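Local coordinates for fibronectin type III domain-containing protein (Simiduia agarivorans, PDB 6P2K) that probably hydrolyses the beta-1,4-glucan backbone of xyloglucan as a glycoside hydrolase of family 74, with this chain forming its twin seven-bladed beta-propeller part, at residues B[13-17]-B[354-358]; B[137-141]-B[153-157]; B[591-596]-B[608-614]. One frame throughout, in Å; residues are numbered along the deposited sequence.

Contact 1: B[13-17]-B[354-358]; sequences AGGQV and NQTMY. With ZN (zinc ion), chain Q.
The backbone N-H of Val17 gives the shortest polar bond between 13-17 and 354-358. Val17 N lies 3.0 Å from Asn354 O, with an angle of 165° at the hydrogen. A second backbone bond, from Gly14 N to Gln355 O, spans 3.2 Å in the carbonyl plane. Between the two, the CA-H of Gln355 points at Gly15 O at 3.1 Å. The Gln355 side chain lies alongside the Gly14 peptide. Its CG is anti to its own carbonyl carbon (chi1 -46°), and its CD comes within 3.4 Å of Gly14 O. Gln355 OE1 and Gly14 O are both acceptors, so no bond joins them. Instead Gln355 NE2 bonds Asp326 and Asn420, while the Asn420 amide also donates to Gly14 O. A leucine in place of Gln355 would probably leave Asp326 and Asn420 without this N-H donor. Val17 CG2 packs against the backbone, 3.4 Å from Thr356 O, and lies near the sulfur of Met357. Ala13 CB meets Met357 SD at 4.0 Å. The CB of Gln16 points away from 354-358. Its CG is anti to the backbone N (chi1 -180°), and the extended chain carries Gln16 OE1 to a zinc ion at 2.1 Å. Three waters and Asp124 are also bound to this zinc. Asn354 ND2 is bonded to Asn332. Segment 13-17 leads into strand 17-22, the first strand of the first blade. Segment 354-358 links strands 348-351 and 358-363 of the blade that ends at strand 368-373. The contact thus joins the first and last blades of the N-terminal propeller. Val17 and Met357 both pack on Met32 of strand 30-34.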
ATOM      1  N   ALA B  13      -9.005 -13.573  36.659  1.00 18.25           N
ATOM      2  CA  ALA B  13     -10.300 -13.138  37.205  1.00 18.53           C
ATOM      3  C   ALA B  13     -11.336 -13.197  36.080  1.00 21.80           C
ATOM      4  O   ALA B  13     -11.398 -14.203  35.361  1.00 22.71           O
ATOM      5  CB  ALA B  13     -10.129 -11.784  37.877  1.00 18.12           C
ATOM      6  N   GLY B  14     -12.155 -12.167  35.890  1.00 21.66           N
ATOM      7  CA  GLY B  14     -13.154 -12.166  34.841  1.00 21.87           C
ATOM      8  C   GLY B  14     -14.566 -12.457  35.296  1.00 21.24           C
ATOM      9  O   GLY B  14     -15.474 -12.475  34.456  1.00 21.59           O
ATOM     10  N   GLY B  15     -14.777 -12.699  36.592  1.00 22.53           N
ATOM     11  CA  GLY B  15     -16.109 -12.869  37.126  1.00 19.15           C
ATOM     12  C   GLY B  15     -16.304 -11.976  38.335  1.00 23.32           C
ATOM     13  O   GLY B  15     -15.347 -11.491  38.938  1.00 26.76           O
ATOM     14  N   GLN B  16     -17.573 -11.764  38.681  1.00 26.01           N
ATOM     15  CA  GLN B  16     -17.924 -10.854  39.766  1.00 30.97           C
ATOM     16  C   GLN B  16     -17.215 -11.252  41.057  1.00 31.59           C
ATOM     17  O   GLN B  16     -17.281 -12.405  41.489  1.00 34.64           O
ATOM     18  CB  GLN B  16     -19.440 -10.841  39.969  1.00 38.69           C
ATOM     19  CG  GLN B  16     -19.924  -9.916  41.077  1.00 47.37           C
ATOM     20  CD  GLN B  16     -21.442  -9.803  41.128  1.00 58.95           C
ATOM     21  OE1 GLN B  16     -22.118 -10.577  41.813  1.00 80.09           O
ATOM     22  NE2 GLN B  16     -21.984  -8.832  40.399  1.00 54.05           N
ATOM     23  N   VAL B  17     -16.522 -10.291  41.660  1.00 25.98           N
ATOM     24  CA  VAL B  17     -15.726 -10.521  42.859  1.00 24.73           C
ATOM     25  C   VAL B  17     -16.532 -10.069  44.067  1.00 28.79           C
ATOM     26  O   VAL B  17     -17.097  -8.967  44.070  1.00 32.67           O
ATOM     27  CB  VAL B  17     -14.379  -9.782  42.784  1.00 26.07           C
ATOM     28  CG1 VAL B  17     -13.568 -10.027  44.046  1.00 25.11           C
ATOM     29  CG2 VAL B  17     -13.601 -10.224  41.556  1.00 20.28           C
ATOM     30  N   ASN B 354     -15.177  -4.536  39.235  1.00 21.13           N
ATOM     31  CA  ASN B 354     -16.349  -5.416  39.330  1.00 23.29           C
ATOM     32  C   ASN B 354     -15.905  -6.873  39.251  1.00 20.22           C
ATOM     33  O   ASN B 354     -16.215  -7.673  40.137  1.00 21.93           O
ATOM     34  CB  ASN B 354     -17.408  -5.163  38.252  1.00 26.28           C
ATOM     35  CG  ASN B 354     -18.604  -6.095  38.386  1.00 30.47           C
ATOM     36  OD1 ASN B 354     -18.717  -7.085  37.666  1.00 33.34           O
ATOM     37  ND2 ASN B 354     -19.493  -5.789  39.325  1.00 31.70           N
ATOM     38  N   GLN B 355     -15.183  -7.226  38.188  1.00 19.29           N
ATOM     39  CA  GLN B 355     -14.706  -8.586  37.977  1.00 20.99           C
ATOM     40  C   GLN B 355     -13.235  -8.751  38.332  1.00 20.46           C
ATOM     41  O   GLN B 355     -12.622  -9.754  37.950  1.00 23.85           O
ATOM     42  CB  GLN B 355     -14.926  -9.013  36.524  1.00 18.53           C
ATOM     43  CG  GLN B 355     -16.297  -8.691  35.951  1.00 19.69           C
ATOM     44  CD  GLN B 355     -16.472  -9.241  34.541  1.00 20.72           C
ATOM     45  OE1 GLN B 355     -17.431  -9.960  34.259  1.00 21.92           O
ATOM     46  NE2 GLN B 355     -15.536  -8.910  33.652  1.00 17.03           N
ATOM     47  N   THR B 356     -12.654  -7.796  39.052  1.00 18.21           N
ATOM     48  CA  THR B 356     -11.208  -7.687  39.170  1.00 19.37           C
ATOM     49  C   THR B 356     -10.812  -7.491  40.630  1.00 21.43           C
ATOM     50  O   THR B 356     -11.654  -7.463  41.532  1.00 21.94           O
ATOM     51  CB  THR B 356     -10.690  -6.531  38.305  1.00 21.75           C
ATOM     52  OG1 THR B 356     -11.348  -5.315  38.690  1.00 22.29           O
ATOM     53  CG2 THR B 356     -10.980  -6.802  36.834  1.00 17.43           C
ATOM     54  N   MET B 357      -9.506  -7.361  40.859  1.00 18.67           N
ATOM     55  CA  MET B 357      -8.958  -7.040  42.170  1.00 21.01           C
ATOM     56  C   MET B 357      -7.933  -5.931  42.000  1.00 21.69           C
ATOM     57  O   MET B 357      -7.033  -6.038  41.160  1.00 17.66           O
ATOM     58  CB  MET B 357      -8.316  -8.265  42.836  1.00 24.04           C
ATOM     59  CG  MET B 357      -9.255  -9.450  43.019  1.00 26.70           C
ATOM     60  SD  MET B 357      -9.312 -10.525  41.572  1.00 27.75           S
ATOM     61  CE  MET B 357      -7.725 -11.346  41.701  1.00 24.49           C
ATOM     62  N   TYR B 358      -8.070  -4.873  42.795  1.00 19.35           N
ATOM     63  CA  TYR B 358      -7.217  -3.700  42.682  1.00 17.25           C
ATOM     64  C   TYR B 358      -6.775  -3.255  44.065  1.00 21.77           C
ATOM     65  O   TYR B 358      -7.557  -3.305  45.019  1.00 19.43           O
ATOM     66  CB  TYR B 358      -7.947  -2.549  41.977  1.00 18.15           C
ATOM     67  CG  TYR B 358      -7.840  -2.592  40.471  1.00 21.21           C
ATOM     68  CD1 TYR B 358      -8.716  -3.358  39.714  1.00 21.27           C
ATOM     69  CD2 TYR B 358      -6.861  -1.867  39.805  1.00 21.38           C
ATOM     70  CE1 TYR B 358      -8.619  -3.401  38.332  1.00 17.48           C
ATOM     71  CE2 TYR B 358      -6.757  -1.901  38.429  1.00 18.76           C
ATOM     72  CZ  TYR B 358      -7.639  -2.670  37.701  1.00 16.89           C
ATOM     73  OH  TYR B 358      -7.536  -2.709  36.336  1.00 19.57           O
TER
HETATM   74 ZN    ZN Q 802     -23.623 -11.701  42.657  0.76 69.04          ZN
HETATM   75  O   HOH W   1     -23.062 -13.083  41.175  1.00 70.30           O
HETATM   76  O   HOH W   2     -25.027 -10.565  41.581  1.00 68.17           O
HETATM   77  O   HOH W   3     -23.295 -11.404  44.717  1.00 65.66           O

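Contact 2: B[137-141]-B[153-157]; sequences GPGQV and TVTFD
The Phe156 ring lies over Gly139, with the glycine CA 3.9 Å from the ring centroid in a CH-pi contact. Phe156 CG sits between its own backbone N and carbonyl carbon (chi1 58°), the crowded position, and this folds the ring back across the neighbouring strand. A side chain at Gly139 would run into the ring. Val141 meets Phe156 at about a right angle, its CG2 3.6 Å from CE2. The backbone ties the same place, with Phe156 N donating to Gly139 O at 2.9 Å. Asp157 N adds a weak bond to that oxygen.

Gln140 and Thr155 form a non-hydrogen-bonded pair, their side chains on the face opposite Val141 and Val154. The extended Gln140 chain crosses Thr155, and NE2 donates to OG1 at 2.8 Å. The bond is nearly straight (168°) and lies in the amide plane. The methyl CG2 of Thr153 packs against the same amide, 3.4 Å from Gln140 CD. Val141 and Val154 exchange two backbone bonds.

At Phe156 the chain turns a corner towards the next blade. There the ring meets Tyr188 and Leu181, and Asp157 forms a salt bridge with Lys185. This is the outer beta hairpin of a four-stranded antiparallel propeller blade, its turn probably of the Asp-box kind known in sialidase-like propellers.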
ATOM      1  N   GLY B 137     -37.711 -13.725  56.437  1.00 69.01           N
ATOM      2  CA  GLY B 137     -37.527 -14.528  57.619  1.00 67.98           C
ATOM      3  C   GLY B 137     -37.181 -13.704  58.840  1.00 67.51           C
ATOM      4  O   GLY B 137     -37.084 -12.473  58.787  1.00 64.13           O
ATOM      5  N   PRO B 138     -36.996 -14.373  59.973  1.00 69.33           N
ATOM      6  CA  PRO B 138     -36.628 -13.654  61.197  1.00 67.09           C
ATOM      7  C   PRO B 138     -35.182 -13.188  61.149  1.00 68.29           C
ATOM      8  O   PRO B 138     -34.287 -13.919  60.720  1.00 61.45           O
ATOM      9  CB  PRO B 138     -36.838 -14.697  62.304  1.00 69.58           C
ATOM     10  CG  PRO B 138     -37.595 -15.831  61.655  1.00 70.37           C
ATOM     11  CD  PRO B 138     -37.210 -15.806  60.217  1.00 70.86           C
ATOM     12  N   GLY B 139     -34.962 -11.953  61.593  1.00 68.16           N
ATOM     13  CA  GLY B 139     -33.614 -11.439  61.725  1.00 64.82           C
ATOM     14  C   GLY B 139     -32.880 -12.193  62.814  1.00 66.15           C
ATOM     15  O   GLY B 139     -33.326 -12.209  63.974  1.00 65.13           O
ATOM     16  N   GLN B 140     -31.770 -12.837  62.464  1.00 63.39           N
ATOM     17  CA  GLN B 140     -31.051 -13.672  63.412  1.00 63.97           C
ATOM     18  C   GLN B 140     -29.554 -13.516  63.204  1.00 61.93           C
ATOM     19  O   GLN B 140     -29.091 -13.018  62.176  1.00 54.40           O
ATOM     20  CB  GLN B 140     -31.461 -15.144  63.286  1.00 60.62           C
ATOM     21  CG  GLN B 140     -32.792 -15.452  63.941  1.00 68.15           C
ATOM     22  CD  GLN B 140     -33.117 -16.926  63.925  1.00 71.03           C
ATOM     23  OE1 GLN B 140     -32.854 -17.621  62.944  1.00 70.68           O
ATOM     24  NE2 GLN B 140     -33.687 -17.419  65.021  1.00 68.42           N
ATOM     25  N   VAL B 141     -28.801 -13.960  64.207  1.00 64.21           N
ATOM     26  CA  VAL B 141     -27.353 -13.794  64.253  1.00 62.20           C
ATOM     27  C   VAL B 141     -26.766 -14.944  65.060  1.00 61.74           C
ATOM     28  O   VAL B 141     -27.262 -15.269  66.143  1.00 64.73           O
ATOM     29  CB  VAL B 141     -26.964 -12.431  64.866  1.00 65.41           C
ATOM     30  CG1 VAL B 141     -25.599 -12.507  65.524  1.00 67.70           C
ATOM     31  CG2 VAL B 141     -26.980 -11.338  63.800  1.00 62.16           C
ATOM     32  N   THR B 153     -28.180 -19.241  68.365  1.00 65.72           N
ATOM     33  CA  THR B 153     -28.949 -18.415  67.444  1.00 67.08           C
ATOM     34  C   THR B 153     -29.647 -17.315  68.237  1.00 72.06           C
ATOM     35  O   THR B 153     -30.555 -17.592  69.027  1.00 77.71           O
ATOM     36  CB  THR B 153     -29.957 -19.262  66.673  1.00 66.28           C
ATOM     37  OG1 THR B 153     -29.298 -20.418  66.143  1.00 64.36           O
ATOM     38  CG2 THR B 153     -30.549 -18.463  65.532  1.00 65.33           C
ATOM     39  N   VAL B 154     -29.214 -16.076  68.030  1.00 66.16           N
ATOM     40  CA  VAL B 154     -29.824 -14.910  68.655  1.00 68.45           C
ATOM     41  C   VAL B 154     -30.760 -14.268  67.643  1.00 73.60           C
ATOM     42  O   VAL B 154     -30.346 -13.936  66.525  1.00 64.77           O
ATOM     43  CB  VAL B 154     -28.765 -13.910  69.142  1.00 67.76           C
ATOM     44  CG1 VAL B 154     -29.431 -12.636  69.643  1.00 74.31           C
ATOM     45  CG2 VAL B 154     -27.917 -14.528  70.234  1.00 68.92           C
ATOM     46  N   THR B 155     -32.019 -14.098  68.027  1.00 70.94           N
ATOM     47  CA  THR B 155     -33.018 -13.448  67.192  1.00 71.02           C
ATOM     48  C   THR B 155     -33.118 -11.982  67.593  1.00 73.42           C
ATOM     49  O   THR B 155     -33.160 -11.664  68.786  1.00 75.78           O
ATOM     50  CB  THR B 155     -34.383 -14.130  67.342  1.00 74.07           C
ATOM     51  OG1 THR B 155     -34.290 -15.497  66.917  1.00 73.08           O
ATOM     52  CG2 THR B 155     -35.439 -13.409  66.514  1.00 74.48           C
ATOM     53  N   PHE B 156     -33.141 -11.089  66.600  1.00 70.07           N
ATOM     54  CA  PHE B 156     -33.366  -9.675  66.860  1.00 71.20           C
ATOM     55  C   PHE B 156     -34.586  -9.114  66.140  1.00 72.16           C
ATOM     56  O   PHE B 156     -34.891  -7.927  66.307  1.00 79.08           O
ATOM     57  CB  PHE B 156     -32.119  -8.846  66.506  1.00 69.11           C
ATOM     58  CG  PHE B 156     -31.667  -8.972  65.076  1.00 64.77           C
ATOM     59  CD1 PHE B 156     -32.173  -8.134  64.093  1.00 63.43           C
ATOM     60  CD2 PHE B 156     -30.711  -9.909  64.719  1.00 61.84           C
ATOM     61  CE1 PHE B 156     -31.748  -8.241  62.781  1.00 66.98           C
ATOM     62  CE2 PHE B 156     -30.282 -10.021  63.409  1.00 65.38           C
ATOM     63  CZ  PHE B 156     -30.801  -9.186  62.439  1.00 65.15           C
ATOM     64  N   ASP B 157     -35.294  -9.924  65.356  1.00 71.90           N
ATOM     65  CA  ASP B 157     -36.566  -9.515  64.773  1.00 73.47           C
ATOM     66  C   ASP B 157     -37.403 -10.760  64.529  1.00 81.93           C
ATOM     67  O   ASP B 157     -36.913 -11.733  63.946  1.00 81.17           O
ATOM     68  CB  ASP B 157     -36.366  -8.731  63.470  1.00 70.55           C
ATOM     69  CG  ASP B 157     -37.681  -8.325  62.829  1.00 72.28           C
ATOM     70  OD1 ASP B 157     -38.229  -9.119  62.036  1.00 72.00           O
ATOM     71  OD2 ASP B 157     -38.172  -7.215  63.128  1.00 82.34           O
TER

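Contact 3: B[591-596]-B[608-614]; sequences VQGVWR and AQVLASS
A classic beta bulge sets two residues, Val610 and Leu611, opposite the single residue Val594. Val594 O accepts two backbone bonds, one from Val610 N at 2.8 Å (173°) and a longer one from Leu611 N at 3.3 Å. The apolar branches follow: Val594 CG1 touches Val610 CG2, and the CB atoms of Val594 and Leu611 lie 3.9 Å apart. Regular pairing resumes with Trp595 and Gln609, a non-hydrogen-bonded pair, followed by the hydrogen-bonded pair Arg596 and Ala608.

Beyond the bulge, Gln609 CB sits over the face of the five-membered ring of Trp595, 4.0 Å from its centroid. Gln609 CG is anti to the backbone N (chi1 -179°), and the extended chain brings NE2 to Gln592 O at 2.7 Å. That oxygen lies in the Gln609 amide plane. Trp595 NE1 donates to Val591 O from above the carbonyl plane. A water bridges Gln592 O and Ser613 O. Gly593 passes so close to Leu611 O that a CB there would clash.

Strands 593-599 and 605-615 form a hairpin in a blade of the second propeller. Strand 582-588 flanks it, bringing Phe585 to the Trp595 ring. Val594 and Leu611 touch Ser633 of strand 628-634 in the following blade.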
ATOM      1  N   VAL B 591     -38.988 -30.416  19.195  1.00 23.74           N
ATOM      2  CA  VAL B 591     -38.741 -31.850  19.293  1.00 26.83           C
ATOM      3  C   VAL B 591     -37.255 -32.041  19.581  1.00 26.12           C
ATOM      4  O   VAL B 591     -36.408 -31.780  18.722  1.00 19.05           O
ATOM      5  CB  VAL B 591     -39.164 -32.588  18.017  1.00 28.72           C
ATOM      6  CG1 VAL B 591     -38.897 -34.077  18.159  1.00 25.92           C
ATOM      7  CG2 VAL B 591     -40.637 -32.340  17.722  1.00 28.85           C
ATOM      8  N   GLN B 592     -36.939 -32.493  20.791  1.00 23.02           N
ATOM      9  CA  GLN B 592     -35.560 -32.617  21.225  1.00 23.32           C
ATOM     10  C   GLN B 592     -34.966 -33.946  20.762  1.00 23.30           C
ATOM     11  O   GLN B 592     -35.669 -34.848  20.302  1.00 23.92           O
ATOM     12  CB  GLN B 592     -35.472 -32.497  22.743  1.00 23.64           C
ATOM     13  CG  GLN B 592     -35.854 -31.126  23.276  1.00 25.75           C
ATOM     14  CD  GLN B 592     -35.486 -30.943  24.730  1.00 26.24           C
ATOM     15  OE1 GLN B 592     -34.314 -31.016  25.100  1.00 29.31           O
ATOM     16  NE2 GLN B 592     -36.485 -30.704  25.566  1.00 26.66           N
ATOM     17  N   GLY B 593     -33.650 -34.060  20.900  1.00 24.48           N
ATOM     18  CA  GLY B 593     -32.941 -35.288  20.618  1.00 25.64           C
ATOM     19  C   GLY B 593     -31.834 -35.080  19.610  1.00 28.15           C
ATOM     20  O   GLY B 593     -31.549 -33.967  19.172  1.00 32.50           O
ATOM     21  N   VAL B 594     -31.195 -36.187  19.249  1.00 26.98           N
ATOM     22  CA  VAL B 594     -30.182 -36.173  18.198  1.00 26.66           C
ATOM     23  C   VAL B 594     -30.886 -36.253  16.850  1.00 26.36           C
ATOM     24  O   VAL B 594     -31.660 -37.179  16.593  1.00 23.69           O
ATOM     25  CB  VAL B 594     -29.178 -37.322  18.369  1.00 23.93           C
ATOM     26  CG1 VAL B 594     -28.130 -37.269  17.266  1.00 19.80           C
ATOM     27  CG2 VAL B 594     -28.522 -37.253  19.738  1.00 21.61           C
ATOM     28  N   TRP B 595     -30.629 -35.272  15.994  1.00 26.10           N
ATOM     29  CA  TRP B 595     -31.202 -35.217  14.660  1.00 24.32           C
ATOM     30  C   TRP B 595     -30.110 -35.469  13.627  1.00 23.45           C
ATOM     31  O   TRP B 595     -28.932 -35.188  13.866  1.00 26.84           O
ATOM     32  CB  TRP B 595     -31.862 -33.856  14.408  1.00 22.67           C
ATOM     33  CG  TRP B 595     -33.236 -33.735  14.988  1.00 23.31           C
ATOM     34  CD1 TRP B 595     -33.566 -33.675  16.309  1.00 17.91           C
ATOM     35  CD2 TRP B 595     -34.468 -33.648  14.260  1.00 22.81           C
ATOM     36  NE1 TRP B 595     -34.931 -33.560  16.450  1.00 22.19           N
ATOM     37  CE2 TRP B 595     -35.507 -33.542  15.208  1.00 21.28           C
ATOM     38  CE3 TRP B 595     -34.792 -33.647  12.898  1.00 21.83           C
ATOM     39  CZ2 TRP B 595     -36.849 -33.446  14.839  1.00 22.53           C
ATOM     40  CZ3 TRP B 595     -36.125 -33.550  12.533  1.00 21.46           C
ATOM     41  CH2 TRP B 595     -37.137 -33.449  13.500  1.00 24.34           C
ATOM     42  N   ARG B 596     -30.507 -36.003  12.475  1.00 20.36           N
ATOM     43  CA  ARG B 596     -29.576 -36.271  11.387  1.00 20.61           C
ATOM     44  C   ARG B 596     -30.139 -35.712  10.092  1.00 24.04           C
ATOM     45  O   ARG B 596     -31.289 -35.993   9.740  1.00 26.74           O
ATOM     46  CB  ARG B 596     -29.310 -37.767  11.240  1.00 19.90           C
ATOM     47  CG  ARG B 596     -28.461 -38.134  10.034  1.00 20.72           C
ATOM     48  CD  ARG B 596     -28.501 -39.642   9.823  1.00 23.84           C
ATOM     49  NE  ARG B 596     -27.640 -40.109   8.740  1.00 26.74           N
ATOM     50  CZ  ARG B 596     -28.011 -40.188   7.466  1.00 29.09           C
ATOM     51  NH1 ARG B 596     -29.233 -39.819   7.100  1.00 26.21           N
ATOM     52  NH2 ARG B 596     -27.160 -40.638   6.554  1.00 31.19           N
ATOM     53  N   ALA B 608     -34.180 -35.925  10.188  1.00 21.20           N
ATOM     54  CA  ALA B 608     -35.006 -36.775  11.031  1.00 26.19           C
ATOM     55  C   ALA B 608     -34.333 -36.955  12.381  1.00 28.72           C
ATOM     56  O   ALA B 608     -33.104 -36.917  12.494  1.00 26.71           O
ATOM     57  CB  ALA B 608     -35.266 -38.141  10.384  1.00 28.11           C
ATOM     58  N   GLN B 609     -35.160 -37.136  13.407  1.00 27.88           N
ATOM     59  CA  GLN B 609     -34.662 -37.500  14.724  1.00 24.87           C
ATOM     60  C   GLN B 609     -34.195 -38.951  14.709  1.00 21.28           C
ATOM     61  O   GLN B 609     -34.865 -39.824  14.152  1.00 22.20           O
ATOM     62  CB  GLN B 609     -35.763 -37.299  15.767  1.00 22.81           C
ATOM     63  CG  GLN B 609     -35.374 -37.622  17.202  1.00 26.74           C
ATOM     64  CD  GLN B 609     -36.592 -37.815  18.092  1.00 28.13           C
ATOM     65  OE1 GLN B 609     -37.347 -38.765  17.917  1.00 28.02           O
ATOM     66  NE2 GLN B 609     -36.791 -36.907  19.041  1.00 26.45           N
ATOM     67  N   VAL B 610     -33.030 -39.209  15.303  1.00 23.06           N
ATOM     68  CA  VAL B 610     -32.496 -40.565  15.393  1.00 25.74           C
ATOM     69  C   VAL B 610     -32.271 -41.012  16.829  1.00 26.26           C
ATOM     70  O   VAL B 610     -31.912 -42.171  17.054  1.00 26.60           O
ATOM     71  CB  VAL B 610     -31.196 -40.724  14.576  1.00 22.24           C
ATOM     72  CG1 VAL B 610     -31.474 -40.520  13.093  1.00 21.61           C
ATOM     73  CG2 VAL B 610     -30.126 -39.763  15.066  1.00 20.93           C
ATOM     74  N   LEU B 611     -32.472 -40.131  17.806  1.00 24.23           N
ATOM     75  CA  LEU B 611     -32.446 -40.517  19.211  1.00 22.59           C
ATOM     76  C   LEU B 611     -33.408 -39.616  19.969  1.00 23.21           C
ATOM     77  O   LEU B 611     -33.310 -38.390  19.879  1.00 23.75           O
ATOM     78  CB  LEU B 611     -31.034 -40.405  19.801  1.00 24.92           C
ATOM     79  CG  LEU B 611     -30.903 -40.912  21.243  1.00 28.57           C
ATOM     80  CD1 LEU B 611     -31.070 -42.430  21.303  1.00 21.73           C
ATOM     81  CD2 LEU B 611     -29.582 -40.489  21.863  1.00 27.87           C
ATOM     82  N   ALA B 612     -34.332 -40.221  20.712  1.00 23.35           N
ATOM     83  CA  ALA B 612     -35.305 -39.458  21.493  1.00 26.93           C
ATOM     84  C   ALA B 612     -34.691 -39.080  22.843  1.00 27.57           C
ATOM     85  O   ALA B 612     -35.122 -39.515  23.911  1.00 33.80           O
ATOM     86  CB  ALA B 612     -36.593 -40.252  21.665  1.00 29.28           C
ATOM     87  N   SER B 613     -33.649 -38.254  22.770  1.00 24.69           N
ATOM     88  CA  SER B 613     -32.966 -37.737  23.943  1.00 22.30           C
ATOM     89  C   SER B 613     -33.520 -36.354  24.287  1.00 26.92           C
ATOM     90  O   SER B 613     -34.431 -35.840  23.630  1.00 24.89           O
ATOM     91  CB  SER B 613     -31.453 -37.694  23.708  1.00 19.75           C
ATOM     92  OG  SER B 613     -31.159 -37.211  22.410  1.00 25.15           O
ATOM     93  N   SER B 614     -32.971 -35.753  25.342  1.00 24.31           N
ATOM     94  CA  SER B 614     -33.382 -34.417  25.757  1.00 23.50           C
ATOM     95  C   SER B 614     -32.351 -33.855  26.730  1.00 25.17           C
ATOM     96  O   SER B 614     -31.444 -34.556  27.184  1.00 23.53           O
ATOM     97  CB  SER B 614     -34.778 -34.432  26.387  1.00 24.42           C
ATOM     98  OG  SER B 614     -34.811 -35.266  27.531  1.00 32.01           O
TER
HETATM   99  O   HOH W   4     -36.855 -36.395  22.744  1.00 31.86           O

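Overall arrangement
Contact 1 lies near the middle of the chain, its centre about 9 Å from the chain's centre. Contacts 2 and 3 are peripheral, each about 31 Å out, and their centres are about 52 Å apart. All three are partly buried. Contact 1 brings together distant loops from two blades and is the one whose segments bind zinc. Contacts 2 and 3 each join neighbouring strands of one hairpin, in the first and second propeller respectively. Both set an aromatic face against the partner strand and add a glutamine amide bond. Contact 3 has a classic bulge, and its strands pair over a longer run. Contact 1 has fewer backbone bonds, and its side-chain amides of Asn354 and Gln355 bond to residues outside the two segments.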